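Local atomic coordinates of neurotrypsin (Mus musculus, PDB entry 6H8M), a protein that plays a role in neuronal plasticity and, as a secreted multidomain serine protease, may support reorganizations linked to learning and memory, represented here by its third scavenger receptor cysteine-rich domain. Residues 33-46 with 71-85. Numbering follows the deposited sequence.
Sequences DGWTDKHAAVICRQ and DNVKCTGNEKALADC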
ATOM      1  N   ASP A  33      -2.805   3.064   8.662  1.00 48.14           N
ATOM      2  CA  ASP A  33      -3.996   3.422   9.383  1.00 56.39           C
ATOM      3  C   ASP A  33      -5.175   3.148   8.438  1.00 55.39           C
ATOM      4  O   ASP A  33      -5.258   3.719   7.318  1.00 56.16           O
ATOM      5  CB  ASP A  33      -3.953   4.900   9.779  1.00 55.52           C
ATOM      6  CG  ASP A  33      -5.012   5.142  10.839  1.00 69.93           C
ATOM      7  OD1 ASP A  33      -4.949   4.468  11.897  1.00 80.40           O
ATOM      8  OD2 ASP A  33      -5.957   5.836  10.517  1.00 76.09           O
ATOM      9  N   GLY A  34      -6.054   2.259   8.855  1.00 54.89           N
ATOM     10  CA  GLY A  34      -7.189   1.909   8.008  1.00 55.94           C
ATOM     11  C   GLY A  34      -6.839   0.973   6.842  1.00 53.20           C
ATOM     12  O   GLY A  34      -7.687   0.799   5.985  1.00 49.15           O
ATOM     13  N   TRP A  35      -5.608   0.420   6.770  1.00 44.55           N
ATOM     14  CA  TRP A  35      -5.181  -0.389   5.652  1.00 42.20           C
ATOM     15  C   TRP A  35      -5.678  -1.834   5.875  1.00 43.32           C
ATOM     16  O   TRP A  35      -5.438  -2.388   6.934  1.00 43.08           O
ATOM     17  CB  TRP A  35      -3.637  -0.330   5.499  1.00 42.46           C
ATOM     18  CG  TRP A  35      -3.045  -1.010   4.300  1.00 39.27           C
ATOM     19  CD1 TRP A  35      -2.432  -2.243   4.282  1.00 37.25           C
ATOM     20  CD2 TRP A  35      -2.830  -0.448   2.979  1.00 38.51           C
ATOM     21  NE1 TRP A  35      -1.971  -2.483   3.020  1.00 37.64           N
ATOM     22  CE2 TRP A  35      -2.185  -1.418   2.212  1.00 37.49           C
ATOM     23  CE3 TRP A  35      -3.191   0.763   2.392  1.00 42.68           C
ATOM     24  CZ2 TRP A  35      -1.827  -1.211   0.881  1.00 37.47           C
ATOM     25  CZ3 TRP A  35      -2.868   0.960   1.074  1.00 39.84           C
ATOM     26  CH2 TRP A  35      -2.244  -0.027   0.312  1.00 41.94           C
ATOM     27  N   THR A  36      -6.413  -2.368   4.902  1.00 42.50           N
ATOM     28  CA  THR A  36      -7.024  -3.711   5.039  1.00 42.50           C
ATOM     29  C   THR A  36      -6.810  -4.503   3.751  1.00 43.74           C
ATOM     30  O   THR A  36      -6.098  -4.017   2.860  1.00 39.98           O
ATOM     31  CB  THR A  36      -8.528  -3.598   5.312  1.00 46.39           C
ATOM     32  OG1 THR A  36      -9.158  -3.149   4.113  1.00 44.14           O
ATOM     33  CG2 THR A  36      -8.851  -2.645   6.442  1.00 51.09           C
ATOM     34  N   ASP A  37      -7.461  -5.665   3.660  1.00 43.54           N
ATOM     35  CA  ASP A  37      -7.396  -6.556   2.470  1.00 46.72           C
ATOM     36  C   ASP A  37      -7.958  -5.838   1.231  1.00 47.37           C
ATOM     37  O   ASP A  37      -7.509  -6.169   0.125  1.00 42.66           O
ATOM     38  CB  ASP A  37      -7.983  -7.940   2.761  1.00 51.11           C
ATOM     39  CG  ASP A  37      -7.165  -8.736   3.765  1.00 50.51           C
ATOM     40  OD1 ASP A  37      -6.115  -8.231   4.201  1.00 44.74           O
ATOM     41  OD2 ASP A  37      -7.587  -9.854   4.103  1.00 49.69           O
ATOM     42  N   LYS A  38      -8.956  -4.961   1.397  1.00 45.20           N
ATOM     43  CA  LYS A  38      -9.509  -4.190   0.253  1.00 47.51           C
ATOM     44  C   LYS A  38      -8.383  -3.342  -0.362  1.00 43.18           C
ATOM     45  O   LYS A  38      -8.269  -3.356  -1.595  1.00 46.46           O
ATOM     46  CB  LYS A  38     -10.669  -3.315   0.736  1.00 55.15           C
ATOM     47  CG  LYS A  38     -11.833  -4.070   1.362  1.00 58.28           C
ATOM     48  CD  LYS A  38     -12.989  -3.170   1.747  1.00 68.84           C
ATOM     49  CE  LYS A  38     -14.237  -3.930   2.144  1.00 80.15           C
ATOM     50  NZ  LYS A  38     -14.122  -4.515   3.501  1.00 87.74           N
ATOM     51  N   HIS A  39      -7.565  -2.665   0.456  1.00 44.27           N
ATOM     52  CA  HIS A  39      -6.436  -1.939  -0.086  1.00 42.14           C
ATOM     53  C   HIS A  39      -5.470  -2.851  -0.815  1.00 41.52           C
ATOM     54  O   HIS A  39      -4.954  -2.512  -1.911  1.00 40.73           O
ATOM     55  CB  HIS A  39      -5.745  -1.135   1.029  1.00 43.48           C
ATOM     56  CG  HIS A  39      -6.674  -0.207   1.732  1.00 45.68           C
ATOM     57  ND1 HIS A  39      -7.549  -0.629   2.719  1.00 46.22           N
ATOM     58  CD2 HIS A  39      -6.856   1.120   1.605  1.00 47.46           C
ATOM     59  CE1 HIS A  39      -8.335   0.381   3.093  1.00 51.87           C
ATOM     60  NE2 HIS A  39      -7.902   1.491   2.454  1.00 47.13           N
ATOM     61  N   ALA A  40      -5.164  -3.998  -0.220  1.00 40.03           N
ATOM     62  CA  ALA A  40      -4.275  -4.933  -0.807  1.00 41.70           C
ATOM     63  C   ALA A  40      -4.790  -5.440  -2.148  1.00 38.25           C
ATOM     64  O   ALA A  40      -3.958  -5.510  -3.120  1.00 41.30           O
ATOM     65  CB  ALA A  40      -4.023  -6.115   0.099  1.00 41.93           C
ATOM     66  N   ALA A  41      -6.106  -5.641  -2.260  1.00 42.16           N
ATOM     67  CA  ALA A  41      -6.718  -6.093  -3.528  1.00 43.95           C
ATOM     68  C   ALA A  41      -6.445  -5.050  -4.618  1.00 44.10           C
ATOM     69  O   ALA A  41      -6.082  -5.416  -5.774  1.00 44.90           O
ATOM     70  CB  ALA A  41      -8.219  -6.397  -3.374  1.00 48.64           C
ATOM     71  N   VAL A  42      -6.548  -3.761  -4.276  1.00 46.02           N
ATOM     72  CA  VAL A  42      -6.427  -2.733  -5.226  1.00 44.74           C
ATOM     73  C   VAL A  42      -4.957  -2.605  -5.688  1.00 47.00           C
ATOM     74  O   VAL A  42      -4.663  -2.519  -6.867  1.00 46.79           O
ATOM     75  CB  VAL A  42      -6.949  -1.386  -4.705  1.00 50.87           C
ATOM     76  CG1 VAL A  42      -6.594  -0.232  -5.657  1.00 50.68           C
ATOM     77  CG2 VAL A  42      -8.452  -1.440  -4.475  1.00 56.37           C
ATOM     78  N   ILE A  43      -4.033  -2.622  -4.741  1.00 41.89           N
ATOM     79  CA  ILE A  43      -2.615  -2.585  -5.129  1.00 38.24           C
ATOM     80  C   ILE A  43      -2.260  -3.753  -6.031  1.00 41.48           C
ATOM     81  O   ILE A  43      -1.586  -3.567  -7.090  1.00 41.46           O
ATOM     82  CB  ILE A  43      -1.757  -2.594  -3.848  1.00 39.99           C
ATOM     83  CG1 ILE A  43      -1.970  -1.339  -3.010  1.00 41.59           C
ATOM     84  CG2 ILE A  43      -0.282  -2.804  -4.220  1.00 40.76           C
ATOM     85  CD1 ILE A  43      -1.599  -0.064  -3.697  1.00 45.40           C
ATOM     86  N   CYS A  44      -2.645  -4.961  -5.619  1.00 41.08           N
ATOM     87  CA  CYS A  44      -2.332  -6.151  -6.345  1.00 45.45           C
ATOM     88  C   CYS A  44      -2.975  -6.165  -7.750  1.00 43.06           C
ATOM     89  O   CYS A  44      -2.313  -6.543  -8.755  1.00 43.87           O
ATOM     90  CB  CYS A  44      -2.724  -7.372  -5.525  1.00 46.41           C
ATOM     91  SG  CYS A  44      -1.670  -7.523  -4.033  1.00 45.78           S
ATOM     92  N   ARG A  45      -4.208  -5.655  -7.848  1.00 45.93           N
ATOM     93  CA  ARG A  45      -4.920  -5.506  -9.132  1.00 50.20           C
ATOM     94  C   ARG A  45      -4.144  -4.565 -10.060  1.00 47.44           C
ATOM     95  O   ARG A  45      -3.915  -4.882 -11.191  1.00 45.18           O
ATOM     96  CB  ARG A  45      -6.383  -5.078  -8.899  1.00 54.88           C
ATOM     97  CG  ARG A  45      -7.239  -5.018 -10.167  1.00 61.93           C
ATOM     98  CD  ARG A  45      -8.723  -4.769  -9.870  1.00 59.05           C
ATOM     99  NE  ARG A  45      -9.345  -5.739  -8.986  1.00 60.48           N
ATOM    100  CZ  ARG A  45      -9.718  -5.513  -7.728  1.00 62.31           C
ATOM    101  NH1 ARG A  45      -9.650  -4.302  -7.180  1.00 58.13           N
ATOM    102  NH2 ARG A  45     -10.159  -6.532  -7.010  1.00 63.04           N
ATOM    103  N   GLN A  46      -3.706  -3.413  -9.567  1.00 47.76           N
ATOM    104  CA  GLN A  46      -2.985  -2.477 -10.360  1.00 46.48           C
ATOM    105  C   GLN A  46      -1.669  -3.104 -10.871  1.00 45.06           C
ATOM    106  O   GLN A  46      -1.266  -2.795 -12.009  1.00 44.57           O
ATOM    107  CB  GLN A  46      -2.745  -1.166  -9.633  1.00 45.65           C
ATOM    108  CG  GLN A  46      -2.147  -0.106 -10.556  1.00 46.11           C
ATOM    109  CD  GLN A  46      -1.684   1.169  -9.910  1.00 45.35           C
ATOM    110  OE1 GLN A  46      -2.273   1.677  -8.977  1.00 48.06           O
ATOM    111  NE2 GLN A  46      -0.707   1.789 -10.520  1.00 42.96           N
ATOM    112  N   ASP A  71      -1.893   8.772   3.987  1.00 63.24           N
ATOM    113  CA  ASP A  71      -2.143   8.653   5.445  1.00 73.70           C
ATOM    114  C   ASP A  71      -3.406   7.844   5.703  1.00 73.74           C
ATOM    115  O   ASP A  71      -3.403   6.995   6.634  1.00 86.20           O
ATOM    116  CB  ASP A  71      -2.389  10.007   6.125  1.00 91.17           C
ATOM    117  CG  ASP A  71      -1.149  10.847   6.373  1.00103.44           C
ATOM    118  OD1 ASP A  71      -0.204  10.323   7.032  1.00112.78           O
ATOM    119  OD2 ASP A  71      -1.132  12.015   5.888  1.00117.86           O
ATOM    120  N   ASN A  72      -4.453   8.066   4.898  1.00 68.17           N
ATOM    121  CA  ASN A  72      -5.715   7.396   5.123  1.00 74.90           C
ATOM    122  C   ASN A  72      -6.460   7.230   3.814  1.00 74.51           C
ATOM    123  O   ASN A  72      -7.329   8.018   3.484  1.00 80.68           O
ATOM    124  CB  ASN A  72      -6.643   8.174   6.069  1.00 80.97           C
ATOM    125  CG  ASN A  72      -6.826   7.465   7.391  1.00 88.17           C
ATOM    126  OD1 ASN A  72      -7.720   6.627   7.532  1.00 99.55           O
ATOM    127  ND2 ASN A  72      -5.982   7.791   8.351  1.00 89.07           N
ATOM    128  N   VAL A  73      -6.171   6.131   3.144  1.00 63.67           N
ATOM    129  CA  VAL A  73      -6.776   5.809   1.881  1.00 65.70           C
ATOM    130  C   VAL A  73      -8.070   5.062   2.200  1.00 61.30           C
ATOM    131  O   VAL A  73      -8.004   4.212   3.090  1.00 57.33           O
ATOM    132  CB  VAL A  73      -5.794   4.924   1.079  1.00 65.55           C
ATOM    133  CG1 VAL A  73      -6.343   4.541  -0.276  1.00 64.59           C
ATOM    134  CG2 VAL A  73      -4.428   5.575   0.933  1.00 73.45           C
ATOM    135  N   LYS A  74      -9.183   5.393   1.524  1.00 67.96           N
ATOM    136  CA  LYS A  74     -10.440   4.636   1.577  1.00 69.90           C
ATOM    137  C   LYS A  74     -10.637   3.928   0.236  1.00 65.39           C
ATOM    138  O   LYS A  74     -10.627   4.550  -0.783  1.00 69.11           O
ATOM    139  CB  LYS A  74     -11.655   5.526   1.859  1.00 80.30           C
ATOM    140  CG  LYS A  74     -12.935   4.771   2.218  1.00 87.70           C
ATOM    141  CD  LYS A  74     -14.061   5.662   2.757  1.00 98.11           C
ATOM    142  CE  LYS A  74     -15.364   4.915   2.912  1.00103.14           C
ATOM    143  NZ  LYS A  74     -16.318   5.628   3.799  1.00113.88           N
ATOM    144  N   CYS A  75     -10.703   2.600   0.259  1.00 67.37           N
ATOM    145  CA  CYS A  75     -10.877   1.755  -0.937  1.00 65.25           C
ATOM    146  C   CYS A  75     -12.162   0.939  -0.676  1.00 65.26           C
ATOM    147  O   CYS A  75     -12.367   0.442   0.448  1.00 66.55           O
ATOM    148  CB  CYS A  75      -9.671   0.814  -1.154  1.00 60.76           C
ATOM    149  SG  CYS A  75      -8.126   1.613  -1.767  1.00 71.44           S
ATOM    150  N   THR A  76     -12.987   0.724  -1.702  1.00 68.63           N
ATOM    151  CA  THR A  76     -14.036  -0.312  -1.643  1.00 64.47           C
ATOM    152  C   THR A  76     -13.417  -1.716  -1.774  1.00 64.87           C
ATOM    153  O   THR A  76     -13.950  -2.641  -1.220  1.00 63.43           O
ATOM    154  CB  THR A  76     -15.070  -0.129  -2.756  1.00 67.56           C
ATOM    155  OG1 THR A  76     -14.392  -0.502  -3.965  1.00 68.38           O
ATOM    156  CG2 THR A  76     -15.656   1.266  -2.793  1.00 73.80           C
ATOM    157  N   GLY A  77     -12.253  -1.841  -2.471  1.00 62.63           N
ATOM    158  CA  GLY A  77     -11.679  -3.140  -2.790  1.00 57.36           C
ATOM    159  C   GLY A  77     -11.835  -3.525  -4.242  1.00 59.36           C
ATOM    160  O   GLY A  77     -11.135  -4.436  -4.730  1.00 60.60           O
ATOM    161  N   ASN A  78     -12.678  -2.785  -4.967  1.00 61.46           N
ATOM    162  CA  ASN A  78     -13.019  -3.081  -6.336  1.00 66.75           C
ATOM    163  C   ASN A  78     -12.220  -2.243  -7.343  1.00 68.35           C
ATOM    164  O   ASN A  78     -12.306  -2.518  -8.517  1.00 73.50           O
ATOM    165  CB  ASN A  78     -14.528  -2.887  -6.561  1.00 72.89           C
ATOM    166  CG  ASN A  78     -15.322  -3.838  -5.698  1.00 74.81           C
ATOM    167  OD1 ASN A  78     -14.897  -4.973  -5.523  1.00 83.01           O
ATOM    168  ND2 ASN A  78     -16.421  -3.389  -5.109  1.00 78.48           N
ATOM    169  N   GLU A  79     -11.474  -1.233  -6.882  1.00 65.57           N
ATOM    170  CA  GLU A  79     -10.808  -0.267  -7.787  1.00 63.50           C
ATOM    171  C   GLU A  79      -9.736  -0.997  -8.592  1.00 64.83           C
ATOM    172  O   GLU A  79      -9.111  -1.971  -8.093  1.00 60.11           O
ATOM    173  CB  GLU A  79     -10.171   0.876  -6.991  1.00 63.87           C
ATOM    174  CG  GLU A  79     -11.150   1.735  -6.217  1.00 64.11           C
ATOM    175  CD  GLU A  79     -11.585   1.346  -4.817  1.00 65.86           C
ATOM    176  OE1 GLU A  79     -11.367   0.203  -4.385  1.00 60.54           O
ATOM    177  OE2 GLU A  79     -12.145   2.209  -4.142  1.00 68.17           O
ATOM    178  N   LYS A  80      -9.498  -0.516  -9.823  1.00 65.20           N
ATOM    179  CA  LYS A  80      -8.482  -1.081 -10.700  1.00 69.95           C
ATOM    180  C   LYS A  80      -7.134  -0.433 -10.384  1.00 64.51           C
ATOM    181  O   LYS A  80      -6.129  -0.871 -10.885  1.00 67.02           O
ATOM    182  CB  LYS A  80      -8.854  -0.905 -12.180  1.00 79.17           C
ATOM    183  CG  LYS A  80      -9.875  -1.919 -12.705  1.00 87.96           C
ATOM    184  CD  LYS A  80     -10.312  -1.652 -14.140  1.00 96.67           C
ATOM    185  CE  LYS A  80     -11.602  -2.353 -14.513  1.00 97.91           C
ATOM    186  NZ  LYS A  80     -11.931  -2.139 -15.943  1.00105.56           N
ATOM    187  N   ALA A  81      -7.132   0.652  -9.612  1.00 63.51           N
ATOM    188  CA  ALA A  81      -5.884   1.429  -9.433  1.00 61.34           C
ATOM    189  C   ALA A  81      -6.005   2.249  -8.159  1.00 61.70           C
ATOM    190  O   ALA A  81      -7.088   2.717  -7.817  1.00 56.59           O
ATOM    191  CB  ALA A  81      -5.605   2.317 -10.609  1.00 66.25           C
ATOM    192  N   LEU A  82      -4.866   2.428  -7.485  1.00 54.11           N
ATOM    193  CA  LEU A  82      -4.802   3.135  -6.222  1.00 51.34           C
ATOM    194  C   LEU A  82      -5.373   4.549  -6.392  1.00 56.96           C
ATOM    195  O   LEU A  82      -6.072   5.033  -5.486  1.00 58.32           O
ATOM    196  CB  LEU A  82      -3.345   3.218  -5.783  1.00 56.19           C
ATOM    197  CG  LEU A  82      -3.119   3.940  -4.455  1.00 55.92           C
ATOM    198  CD1 LEU A  82      -3.897   3.296  -3.340  1.00 54.26           C
ATOM    199  CD2 LEU A  82      -1.629   3.987  -4.156  1.00 58.90           C
ATOM    200  N   ALA A  83      -5.120   5.145  -7.554  1.00 57.91           N
ATOM    201  CA  ALA A  83      -5.541   6.542  -7.875  1.00 65.50           C
ATOM    202  C   ALA A  83      -7.045   6.700  -7.753  1.00 70.01           C
ATOM    203  O   ALA A  83      -7.536   7.829  -7.563  1.00 74.03           O
ATOM    204  CB  ALA A  83      -5.087   6.909  -9.273  1.00 68.15           C
ATOM    205  N   ASP A  84      -7.789   5.611  -7.967  1.00 69.36           N
ATOM    206  CA  ASP A  84      -9.281   5.659  -7.953  1.00 68.91           C
ATOM    207  C   ASP A  84      -9.796   5.520  -6.524  1.00 70.24           C
ATOM    208  O   ASP A  84     -10.963   5.666  -6.267  1.00 67.92           O
ATOM    209  CB  ASP A  84      -9.892   4.558  -8.827  1.00 71.47           C
ATOM    210  CG  ASP A  84      -9.459   4.617 -10.274  1.00 75.41           C
ATOM    211  OD1 ASP A  84      -9.144   5.709 -10.712  1.00 77.46           O
ATOM    212  OD2 ASP A  84      -9.367   3.555 -10.925  1.00 83.89           O
ATOM    213  N   CYS A  85      -8.943   5.130  -5.572  1.00 68.31           N
ATOM    214  CA  CYS A  85      -9.396   5.141  -4.164  1.00 68.98           C
ATOM    215  C   CYS A  85      -9.570   6.604  -3.774  1.00 72.54           C
ATOM    216  O   CYS A  85      -9.176   7.442  -4.526  1.00 76.86           O
ATOM    217  CB  CYS A  85      -8.407   4.431  -3.252  1.00 66.48           C
ATOM    218  SG  CYS A  85      -8.307   2.677  -3.671  1.00 62.86           S
TER
HETATM  219  O   HOH W   1      -2.767   4.311  -9.369  1.00 54.62           O
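Arg45, near the end of the single helix of this scavenger receptor cysteine-rich (SRCR) domain, grips the loop of residues 75-85, closed by the Cys75-Cys85 disulfide. Its CB leaves the helix toward that loop, CG nears Glu79 O and Lys80 CA, and Arg45 CD passes 3.3 Å from Glu79 O. A bend at chi3 (-57°) turns the guanidinium back along the helix, one face under Ala41 O. NE stays farther off, while Arg45 NH1 lies 2.6 Å from Glu79 O and 2.9 Å from Gly77 O, both near the guanidinium plane; NH2 adds a weak bond to Gly77 O. A long multidonor chain suits two carbonyls. Gly77, with positive phi (106°) and no side chain to collide with Lys38 CB, brings Gly77 CA 3.6 Å from Lys38 O. Compact, branched Val42 fills the middle: CG2 meets Glu79 OE1 and Cys75 SG, CG1 the Ala81 backbone and Cys85 SG. His39 lies between Cys75 CB over one ring face and Trp35 CA over the other; ND1 accepts from Thr36 N in a capping box, while His39 NE2 donates to Val73 O at 2.8 Å. Gln46 NE2 bonds to Phe4 O, and Gln46 OE1 accepts from Leu82 N at 3.1 Å and from a water that also binds Ala83 N.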